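Local coordinates for RedY-like protein (Hahella chejuensis, PDB 2JDJ) that probably takes part in making the red pigment prodigiosin, as a small two-subunit protein related to the dimeric alpha-beta barrel family, at residues E20-N25 against Q81-M86; A45-Q48 against H54-E57; V58-D63 against G95-S100. All blocks are in the same frame, centred on the assembly; numbering follows the deposited sequence.

Contact 1 (E20-N25 against Q81-M86); sequences EFWVQN and QAFSRM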
loop_
_atom_site.group_PDB
_atom_site.type_symbol
_atom_site.label_atom_id
_atom_site.label_comp_id
_atom_site.label_asym_id
_atom_site.label_seq_id
_atom_site.Cartn_x
_atom_site.Cartn_y
_atom_site.Cartn_z
ATOM N N GLU A 20 7.718 11.031 -12.766
ATOM C CA GLU A 20 8.362 9.719 -12.574
ATOM C C GLU A 20 9.882 9.782 -12.466
ATOM O O GLU A 20 10.469 8.987 -11.755
ATOM C CB GLU A 20 7.942 8.733 -13.675
ATOM C CG GLU A 20 6.441 8.478 -13.637
ATOM C CD GLU A 20 5.969 7.319 -14.494
ATOM O OE1 GLU A 20 6.779 6.432 -14.820
ATOM O OE2 GLU A 20 4.750 7.295 -14.814
ATOM N N PHE A 21 10.518 10.714 -13.170
ATOM C CA PHE A 21 11.965 10.846 -13.038
ATOM C C PHE A 21 12.310 11.369 -11.630
ATOM O O PHE A 21 13.270 10.907 -11.001
ATOM C CB PHE A 21 12.576 11.743 -14.133
ATOM C CG PHE A 21 14.076 11.843 -14.023
ATOM C CD1 PHE A 21 14.898 10.918 -14.683
ATOM C CD2 PHE A 21 14.665 12.807 -13.199
ATOM C CE1 PHE A 21 16.292 10.974 -14.550
ATOM C CE2 PHE A 21 16.049 12.856 -13.048
ATOM C CZ PHE A 21 16.858 11.941 -13.727
ATOM N N TRP A 22 11.526 12.345 -11.160
ATOM C CA TRP A 22 11.666 12.919 -9.828
ATOM C C TRP A 22 11.458 11.853 -8.766
ATOM O O TRP A 22 12.273 11.714 -7.845
ATOM C CB TRP A 22 10.711 14.098 -9.625
ATOM C CG TRP A 22 10.708 14.606 -8.209
ATOM C CD1 TRP A 22 11.581 15.503 -7.647
ATOM C CD2 TRP A 22 9.799 14.223 -7.164
ATOM N NE1 TRP A 22 11.269 15.702 -6.312
ATOM C CE2 TRP A 22 10.177 14.933 -5.993
ATOM C CE3 TRP A 22 8.703 13.347 -7.101
ATOM C CZ2 TRP A 22 9.492 14.785 -4.767
ATOM C CZ3 TRP A 22 8.026 13.204 -5.887
ATOM C CH2 TRP A 22 8.424 13.922 -4.738
ATOM N N VAL A 23 10.393 11.066 -8.901
ATOM C CA VAL A 23 10.164 9.981 -7.940
ATOM C C VAL A 23 11.387 9.056 -7.862
ATOM O O VAL A 23 11.938 8.837 -6.792
ATOM C CB VAL A 23 8.888 9.164 -8.263
ATOM C CG1 VAL A 23 8.868 7.855 -7.471
ATOM C CG2 VAL A 23 7.653 9.999 -7.981
ATOM N N GLN A 24 11.809 8.514 -8.995
ATOM C CA GLN A 24 12.876 7.501 -8.976
ATOM C C GLN A 24 14.263 8.014 -8.605
ATOM O O GLN A 24 15.045 7.299 -8.004
ATOM C CB GLN A 24 12.931 6.777 -10.311
ATOM C CG GLN A 24 11.791 5.793 -10.477
ATOM C CD GLN A 24 11.832 5.079 -11.817
ATOM O OE1 GLN A 24 10.848 5.075 -12.563
ATOM N NE2 GLN A 24 12.973 4.482 -12.130
ATOM N N ASN A 25 14.572 9.252 -8.949
ATOM C CA ASN A 25 15.939 9.753 -8.786
ATOM C C ASN A 25 16.094 10.826 -7.725
ATOM O O ASN A 25 17.215 11.229 -7.401
ATOM C CB ASN A 25 16.463 10.233 -10.136
ATOM C CG ASN A 25 16.436 9.140 -11.173
ATOM O OD1 ASN A 25 17.323 8.300 -11.214
ATOM N ND2 ASN A 25 15.393 9.124 -12.003
ATOM N N GLN A 81 8.086 20.641 -1.747
ATOM C CA GLN A 81 8.115 21.806 -2.647
ATOM C C GLN A 81 8.040 21.370 -4.118
ATOM O O GLN A 81 7.260 21.919 -4.917
ATOM C CB GLN A 81 9.376 22.665 -2.374
ATOM C CG GLN A 81 9.401 24.049 -3.066
ATOM C CD GLN A 81 10.105 25.153 -2.226
ATOM O OE1 GLN A 81 9.602 26.283 -2.108
ATOM N NE2 GLN A 81 11.257 24.819 -1.637
ATOM N N ALA A 82 8.856 20.379 -4.460
ATOM C CA ALA A 82 8.927 19.843 -5.821
ATOM C C ALA A 82 7.635 19.107 -6.165
ATOM O O ALA A 82 7.047 19.334 -7.221
ATOM C CB ALA A 82 10.118 18.901 -5.950
ATOM N N PHE A 83 7.218 18.220 -5.265
ATOM C CA PHE A 83 5.988 17.440 -5.431
ATOM C C PHE A 83 4.791 18.329 -5.759
ATOM O O PHE A 83 4.029 18.070 -6.707
ATOM C CB PHE A 83 5.724 16.622 -4.166
ATOM C CG PHE A 83 4.430 15.853 -4.202
ATOM C CD1 PHE A 83 4.393 14.559 -4.741
ATOM C CD2 PHE A 83 3.259 16.402 -3.683
ATOM C CE1 PHE A 83 3.202 13.842 -4.767
ATOM C CE2 PHE A 83 2.071 15.686 -3.710
ATOM C CZ PHE A 83 2.045 14.415 -4.255
ATOM N N SER A 84 4.659 19.408 -4.986
ATOM C CA SER A 84 3.536 20.331 -5.082
ATOM C C SER A 84 3.436 21.150 -6.374
ATOM O O SER A 84 2.392 21.762 -6.638
ATOM C CB SER A 84 3.546 21.247 -3.864
ATOM O OG SER A 84 3.039 20.531 -2.745
ATOM N N ARG A 85 4.510 21.181 -7.168
ATOM C CA ARG A 85 4.479 21.839 -8.485
ATOM C C ARG A 85 3.787 20.956 -9.523
ATOM O O ARG A 85 3.340 21.446 -10.553
ATOM C CB ARG A 85 5.897 22.155 -8.988
ATOM C CG ARG A 85 6.706 23.127 -8.128
ATOM C CD ARG A 85 6.074 24.491 -8.022
ATOM N NE ARG A 85 6.116 25.226 -9.291
ATOM C CZ ARG A 85 7.176 25.885 -9.755
ATOM N NH1 ARG A 85 8.318 25.911 -9.067
ATOM N NH2 ARG A 85 7.094 26.522 -10.917
HETATM N N MSE A 86 3.684 19.655 -9.233
HETATM C CA MSE A 86 3.200 18.675 -10.217
HETATM C C MSE A 86 1.941 17.915 -9.806
HETATM O O MSE A 86 1.208 17.442 -10.668
HETATM C CB MSE A 86 4.269 17.625 -10.497
HETATM C CG MSE A 86 5.508 18.109 -11.219
HETATM SE SE MSE A 86 6.808 16.644 -11.240
HETATM C CE MSE A 86 7.136 16.387 -9.362
#
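Trp22 reaches from segment 20-25 to segment 81-86, meeting Ala82, Phe83 and Met86 with different parts of its indole. The two backbones are far apart, with segment axes 11.2 Å from each other at closest approach. They run roughly antiparallel, at 158°. Trp22 accounts for nearly half of the 192 Å² buried. Its CG is anti to the backbone N (chi1 173°), which carries the indole across toward the other helix.

The pyrrole side of the indole meets the small residue: Trp22 NE1 lies 3.4 Å from Ala82 CB. The six-membered ring reaches the phenylalanine, with Trp22 CH2 3.9 Å from Phe83 CB. Trp22 CZ3 also comes to the edge of the Phe83 ring, close to its plane, 4.0 Å from Phe83 CD1. The two side chains cross at a slant, and the rings do not lie flat on each other. Residue 86 is a selenomethionine. Its chain bends about the CG-SE bond (chi3 -62°), bringing CE to 4.1 Å from Trp22 CD2. This methyl approaches the indole obliquely, above the ring plane and toward the rim. The helices meet here by packing, without a hydrogen bond between the segments. Phe83 N also lies over one indole face, toward the rim.

Within the first helix, Asn25 turns its amide back on the preceding turn. Asn25 ND2 donates to Phe21 O at 2.9 Å, in the carbonyl plane and on a lone pair. Asn25 N gives the same oxygen a second bond. The helix widens to a pi-type turn at residues 23-25.

Helices 16-30 and 74-86 are thus joined side by side. Phe19 extends the apolar seam, touching both Phe83 and Met86. Glu20 forms a salt bridge with Arg44 of strand 37-44, and Leu98 of the second subunit packs on Glu20 and Val23.

Contact 2 (A45-Q48 against H54-E57); sequences ASLQ and HYVE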
loop_
_atom_site.group_PDB
_atom_site.type_symbol
_atom_site.label_atom_id
_atom_site.label_comp_id
_atom_site.label_asym_id
_atom_site.label_seq_id
_atom_site.Cartn_x
_atom_site.Cartn_y
_atom_site.Cartn_z
ATOM N N ALA A 45 -1.062 4.099 -11.461
ATOM C CA ALA A 45 -2.431 3.548 -11.486
ATOM C C ALA A 45 -3.204 3.870 -12.783
ATOM O O ALA A 45 -3.983 3.051 -13.273
ATOM C CB ALA A 45 -3.200 4.061 -10.287
ATOM N N SER A 46 -2.988 5.067 -13.327
ATOM C CA SER A 46 -3.795 5.580 -14.423
ATOM C C SER A 46 -3.155 6.834 -14.946
ATOM O O SER A 46 -2.631 7.640 -14.153
ATOM C CB SER A 46 -5.189 5.987 -13.932
ATOM O OG SER A 46 -5.968 6.471 -15.014
ATOM N N LEU A 47 -3.211 7.008 -16.265
ATOM C CA LEU A 47 -2.783 8.254 -16.879
ATOM C C LEU A 47 -3.890 8.869 -17.752
ATOM O O LEU A 47 -3.593 9.606 -18.667
ATOM C CB LEU A 47 -1.450 8.092 -17.640
ATOM C CG LEU A 47 -0.171 8.001 -16.788
ATOM C CD1 LEU A 47 1.058 7.739 -17.645
ATOM C CD2 LEU A 47 0.038 9.248 -15.889
ATOM N N GLN A 48 -5.153 8.541 -17.470
ATOM C CA GLN A 48 -6.310 9.249 -18.026
ATOM C C GLN A 48 -6.262 10.694 -17.510
ATOM O O GLN A 48 -6.099 10.905 -16.323
ATOM C CB GLN A 48 -7.621 8.594 -17.560
ATOM C CG GLN A 48 -7.945 7.236 -18.202
ATOM C CD GLN A 48 -9.282 6.651 -17.712
ATOM O OE1 GLN A 48 -10.341 7.256 -17.915
ATOM N NE2 GLN A 48 -9.230 5.470 -17.058
ATOM N N HIS A 54 -3.683 9.365 -10.279
ATOM C CA HIS A 54 -2.801 8.721 -11.273
ATOM C C HIS A 54 -1.820 7.754 -10.651
ATOM O O HIS A 54 -1.414 6.765 -11.283
ATOM C CB HIS A 54 -2.056 9.796 -12.087
ATOM C CG HIS A 54 -2.983 10.815 -12.655
ATOM N ND1 HIS A 54 -3.750 10.572 -13.774
ATOM C CD2 HIS A 54 -3.348 12.034 -12.202
ATOM C CE1 HIS A 54 -4.532 11.609 -14.001
ATOM N NE2 HIS A 54 -4.300 12.514 -13.065
ATOM N N TYR A 55 -1.453 8.035 -9.401
ATOM C CA TYR A 55 -0.400 7.278 -8.719
ATOM C C TYR A 55 -0.837 6.920 -7.334
ATOM O O TYR A 55 -1.720 7.555 -6.768
ATOM C CB TYR A 55 0.936 8.057 -8.670
ATOM C CG TYR A 55 1.531 8.279 -10.046
ATOM C CD1 TYR A 55 2.401 7.341 -10.622
ATOM C CD2 TYR A 55 1.203 9.414 -10.781
ATOM C CE1 TYR A 55 2.932 7.548 -11.901
ATOM C CE2 TYR A 55 1.722 9.633 -12.079
ATOM C CZ TYR A 55 2.571 8.699 -12.623
ATOM O OH TYR A 55 3.073 8.936 -13.878
ATOM N N VAL A 56 -0.217 5.866 -6.803
ATOM C CA VAL A 56 -0.398 5.500 -5.425
ATOM C C VAL A 56 0.991 5.361 -4.812
ATOM O O VAL A 56 1.866 4.733 -5.415
ATOM C CB VAL A 56 -1.111 4.123 -5.287
ATOM C CG1 VAL A 56 -1.271 3.803 -3.818
ATOM C CG2 VAL A 56 -2.472 4.135 -5.978
ATOM N N GLU A 57 1.200 5.931 -3.632
ATOM C CA GLU A 57 2.449 5.667 -2.925
ATOM C C GLU A 57 2.164 4.914 -1.628
ATOM O O GLU A 57 1.132 5.140 -0.993
ATOM C CB GLU A 57 3.256 6.949 -2.704
ATOM C CG GLU A 57 2.776 7.863 -1.584
ATOM C CD GLU A 57 3.495 9.228 -1.558
ATOM O OE1 GLU A 57 4.489 9.444 -2.292
ATOM O OE2 GLU A 57 3.049 10.102 -0.793
#
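The loop end of a beta hairpin brings Ala45 and Ser46 against His54, where strand 37-44 has just ended and strand 55-61 is about to begin. The two touching parts run in nearly opposite directions. One carbonyl oxygen grips the turn. His54 O accepts from Ala45 N at 2.7 Å and from Ser46 N at 3.1 Å. Both donors come from the same face of the carbonyl plane, each tilted out of it.

The His54 side chain adds a third bond. CG is anti to the carbonyl carbon (chi1 -52°), and this brings the imidazole edge beside the loop backbone. His54 ND1 donates to Ser46 O at 3.2 Å. The oxygen lies almost in the imidazole plane, but the donor stands above the carbonyl plane of Ser46, away from its lone pairs. The bond is bent, with an angle of 135° at the hydrogen.

Ser46 also turns inward on its own loop: Gln48 N makes a weak bond to Ser46 OG at 3.3 Å, in the manner of an ST turn.

Apolar contacts add to these bonds. Leu47 CD2 lies 4.2 Å from Tyr55 CZ, coming obliquely to the ring, and is close to the hydroxyl. That hydroxyl has its main polar partner in Glu20, on helix 16-30. Ala45 CB lies 4.4 Å from Val56 CG2.

On the other side of strand 55-61 runs strand 2-10. His54 and Tyr55 both face Ile8 there, which makes a classic beta bulge. The hairpin continues beyond the loop through backbone bonding of Val56 with His43. The whole is a long-looped antiparallel beta hairpin whose second strand begins with a classic bulge on its other edge, against strand 2-10.

Contact 3 (V58-D63 against G95-S100); sequences VIKITD and GEQLGS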
loop_
_atom_site.group_PDB
_atom_site.type_symbol
_atom_site.label_atom_id
_atom_site.label_comp_id
_atom_site.label_asym_id
_atom_site.label_seq_id
_atom_site.Cartn_x
_atom_site.Cartn_y
_atom_site.Cartn_z
ATOM N N VAL A 58 3.082 4.010 -1.279
ATOM C CA VAL A 58 3.006 3.179 -0.093
ATOM C C VAL A 58 4.228 3.486 0.783
ATOM O O VAL A 58 5.375 3.276 0.369
ATOM C CB VAL A 58 2.950 1.664 -0.453
ATOM C CG1 VAL A 58 2.734 0.804 0.811
ATOM C CG2 VAL A 58 1.829 1.393 -1.478
ATOM N N ILE A 59 3.984 4.019 1.979
ATOM C CA ILE A 59 5.074 4.365 2.883
ATOM C C ILE A 59 4.967 3.498 4.122
ATOM O O ILE A 59 3.983 3.597 4.872
ATOM C CB ILE A 59 5.025 5.841 3.357
ATOM C CG1 ILE A 59 4.646 6.794 2.219
ATOM C CG2 ILE A 59 6.349 6.215 4.015
ATOM C CD1 ILE A 59 4.215 8.166 2.691
ATOM N N LYS A 60 5.961 2.642 4.325
ATOM C CA LYS A 60 6.048 1.832 5.540
ATOM C C LYS A 60 6.984 2.549 6.519
ATOM O O LYS A 60 8.127 2.881 6.165
ATOM C CB LYS A 60 6.535 0.410 5.222
ATOM C CG LYS A 60 6.569 -0.513 6.432
ATOM C CD LYS A 60 6.936 -1.963 6.084
ATOM C CE LYS A 60 5.701 -2.867 6.041
ATOM N NZ LYS A 60 6.049 -4.308 5.941
ATOM N N ILE A 61 6.482 2.807 7.733
ATOM C CA ILE A 61 7.222 3.570 8.750
ATOM C C ILE A 61 7.294 2.845 10.089
ATOM O O ILE A 61 6.437 2.004 10.409
ATOM C CB ILE A 61 6.619 4.976 9.003
ATOM C CG1 ILE A 61 5.122 4.870 9.340
ATOM C CG2 ILE A 61 6.883 5.939 7.810
ATOM C CD1 ILE A 61 4.454 6.214 9.667
ATOM N N THR A 62 8.318 3.187 10.865
ATOM C CA THR A 62 8.557 2.589 12.175
ATOM C C THR A 62 7.373 2.886 13.081
ATOM O O THR A 62 6.751 1.971 13.640
ATOM C CB THR A 62 9.855 3.134 12.795
ATOM O OG1 THR A 62 9.858 4.571 12.713
ATOM C CG2 THR A 62 11.063 2.584 12.036
ATOM N N ASP A 63 7.057 4.166 13.195
ATOM C CA ASP A 63 5.818 4.614 13.826
ATOM C C ASP A 63 5.525 6.022 13.358
ATOM O O ASP A 63 6.431 6.739 12.897
ATOM C CB ASP A 63 5.913 4.578 15.351
ATOM C CG ASP A 63 7.070 5.390 15.870
ATOM O OD1 ASP A 63 6.930 6.622 15.941
ATOM O OD2 ASP A 63 8.128 4.793 16.188
ATOM N N GLY A 95 -2.695 2.711 8.490
ATOM C CA GLY A 95 -2.963 1.744 9.535
ATOM C C GLY A 95 -1.718 1.206 10.189
ATOM O O GLY A 95 -0.597 1.430 9.721
ATOM N N GLU A 96 -1.935 0.508 11.294
ATOM C CA GLU A 96 -0.904 -0.196 12.022
ATOM C C GLU A 96 -0.876 -1.628 11.537
ATOM O O GLU A 96 -1.915 -2.294 11.462
ATOM C CB GLU A 96 -1.232 -0.178 13.518
ATOM C CG GLU A 96 -0.226 -0.929 14.385
ATOM C CD GLU A 96 -0.632 -0.933 15.832
ATOM O OE1 GLU A 96 -1.666 -1.556 16.183
ATOM O OE2 GLU A 96 0.096 -0.326 16.627
ATOM N N GLN A 97 0.314 -2.123 11.225
ATOM C CA GLN A 97 0.439 -3.445 10.647
ATOM C C GLN A 97 0.013 -4.516 11.645
ATOM O O GLN A 97 0.281 -4.397 12.846
ATOM C CB GLN A 97 1.884 -3.681 10.261
ATOM C CG GLN A 97 2.143 -4.938 9.457
ATOM C CD GLN A 97 3.501 -4.856 8.822
ATOM O OE1 GLN A 97 3.738 -4.003 7.965
ATOM N NE2 GLN A 97 4.418 -5.713 9.263
ATOM N N LEU A 98 -0.638 -5.558 11.131
ATOM C CA LEU A 98 -0.873 -6.774 11.904
ATOM C C LEU A 98 0.326 -7.690 11.757
ATOM O O LEU A 98 0.619 -8.161 10.652
ATOM C CB LEU A 98 -2.121 -7.522 11.405
ATOM C CG LEU A 98 -3.403 -6.765 11.059
ATOM C CD1 LEU A 98 -4.517 -7.772 10.835
ATOM C CD2 LEU A 98 -3.749 -5.798 12.142
ATOM N N GLY A 99 1.019 -7.932 12.867
ATOM C CA GLY A 99 2.150 -8.858 12.894
ATOM C C GLY A 99 3.301 -8.403 12.025
ATOM O O GLY A 99 3.531 -7.192 11.847
ATOM N N SER A 100 4.020 -9.373 11.462
ATOM C CA SER A 100 5.244 -9.075 10.733
ATOM C C SER A 100 5.048 -9.053 9.209
ATOM O O SER A 100 5.982 -8.717 8.481
ATOM C CB SER A 100 6.338 -10.066 11.114
ATOM O OG SER A 100 5.898 -11.368 10.785
#
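Segment 95-100 meets segment 58-63 through one pair, Gln97 and Lys60. After Gly95, Glu96 turns to the second subunit, where it forms a salt bridge with Arg44 of that chain. Gln97 follows. With chi1 at -171°, its CG points opposite the backbone N and the extended chain reaches the lysine. Gln97 OE1 lies 3.0 Å from Lys60 CE and 3.1 Å from Lys60 NZ. The amide oxygen thus sits beside the last carbon and the ammonium group. The other half of the amide is tied back: Gln97 NE2 donates to Gly99 O at 3.1 Å, which fixes the rotation of the group. A leucine at Gln97 would probably leave Gly99 O without this donor and Lys60 without the polar oxygen beside its charge. Next, Leu98 O accepts from Tyr28 OH of the second subunit. Strand 2-10, with Met1 before it touching both Lys60 and Gln97, lies between strands 55-61 and 87-97 in the sheet, and Glu96 and Gln97 also pair antiparallel with a strand of the second subunit.

In the fold
Contacts 1 and 2 touch directly, although their centres are about 14 Å apart. Glu20 OE2 lies 2.5 Å from Tyr55 OH, a probable hydrogen bond between helix and sheet. Contacts 2 and 3 share strand 55-61, which passes from one to the other at Glu57 and Val58; their centres are about 22 Å apart. Contact 3 lies across the chain's centre from contact 1, with nearest atoms about 9 Å apart. Across the dimer, Leu98 from contact 3 of the second subunit packs on residues of contacts 1 and 2, including Tyr55. A bound glycerol, probably from crystallisation, hydrogen-bonds Glu57, and a glycerol also lies about 3 Å from the Phe83 side chain.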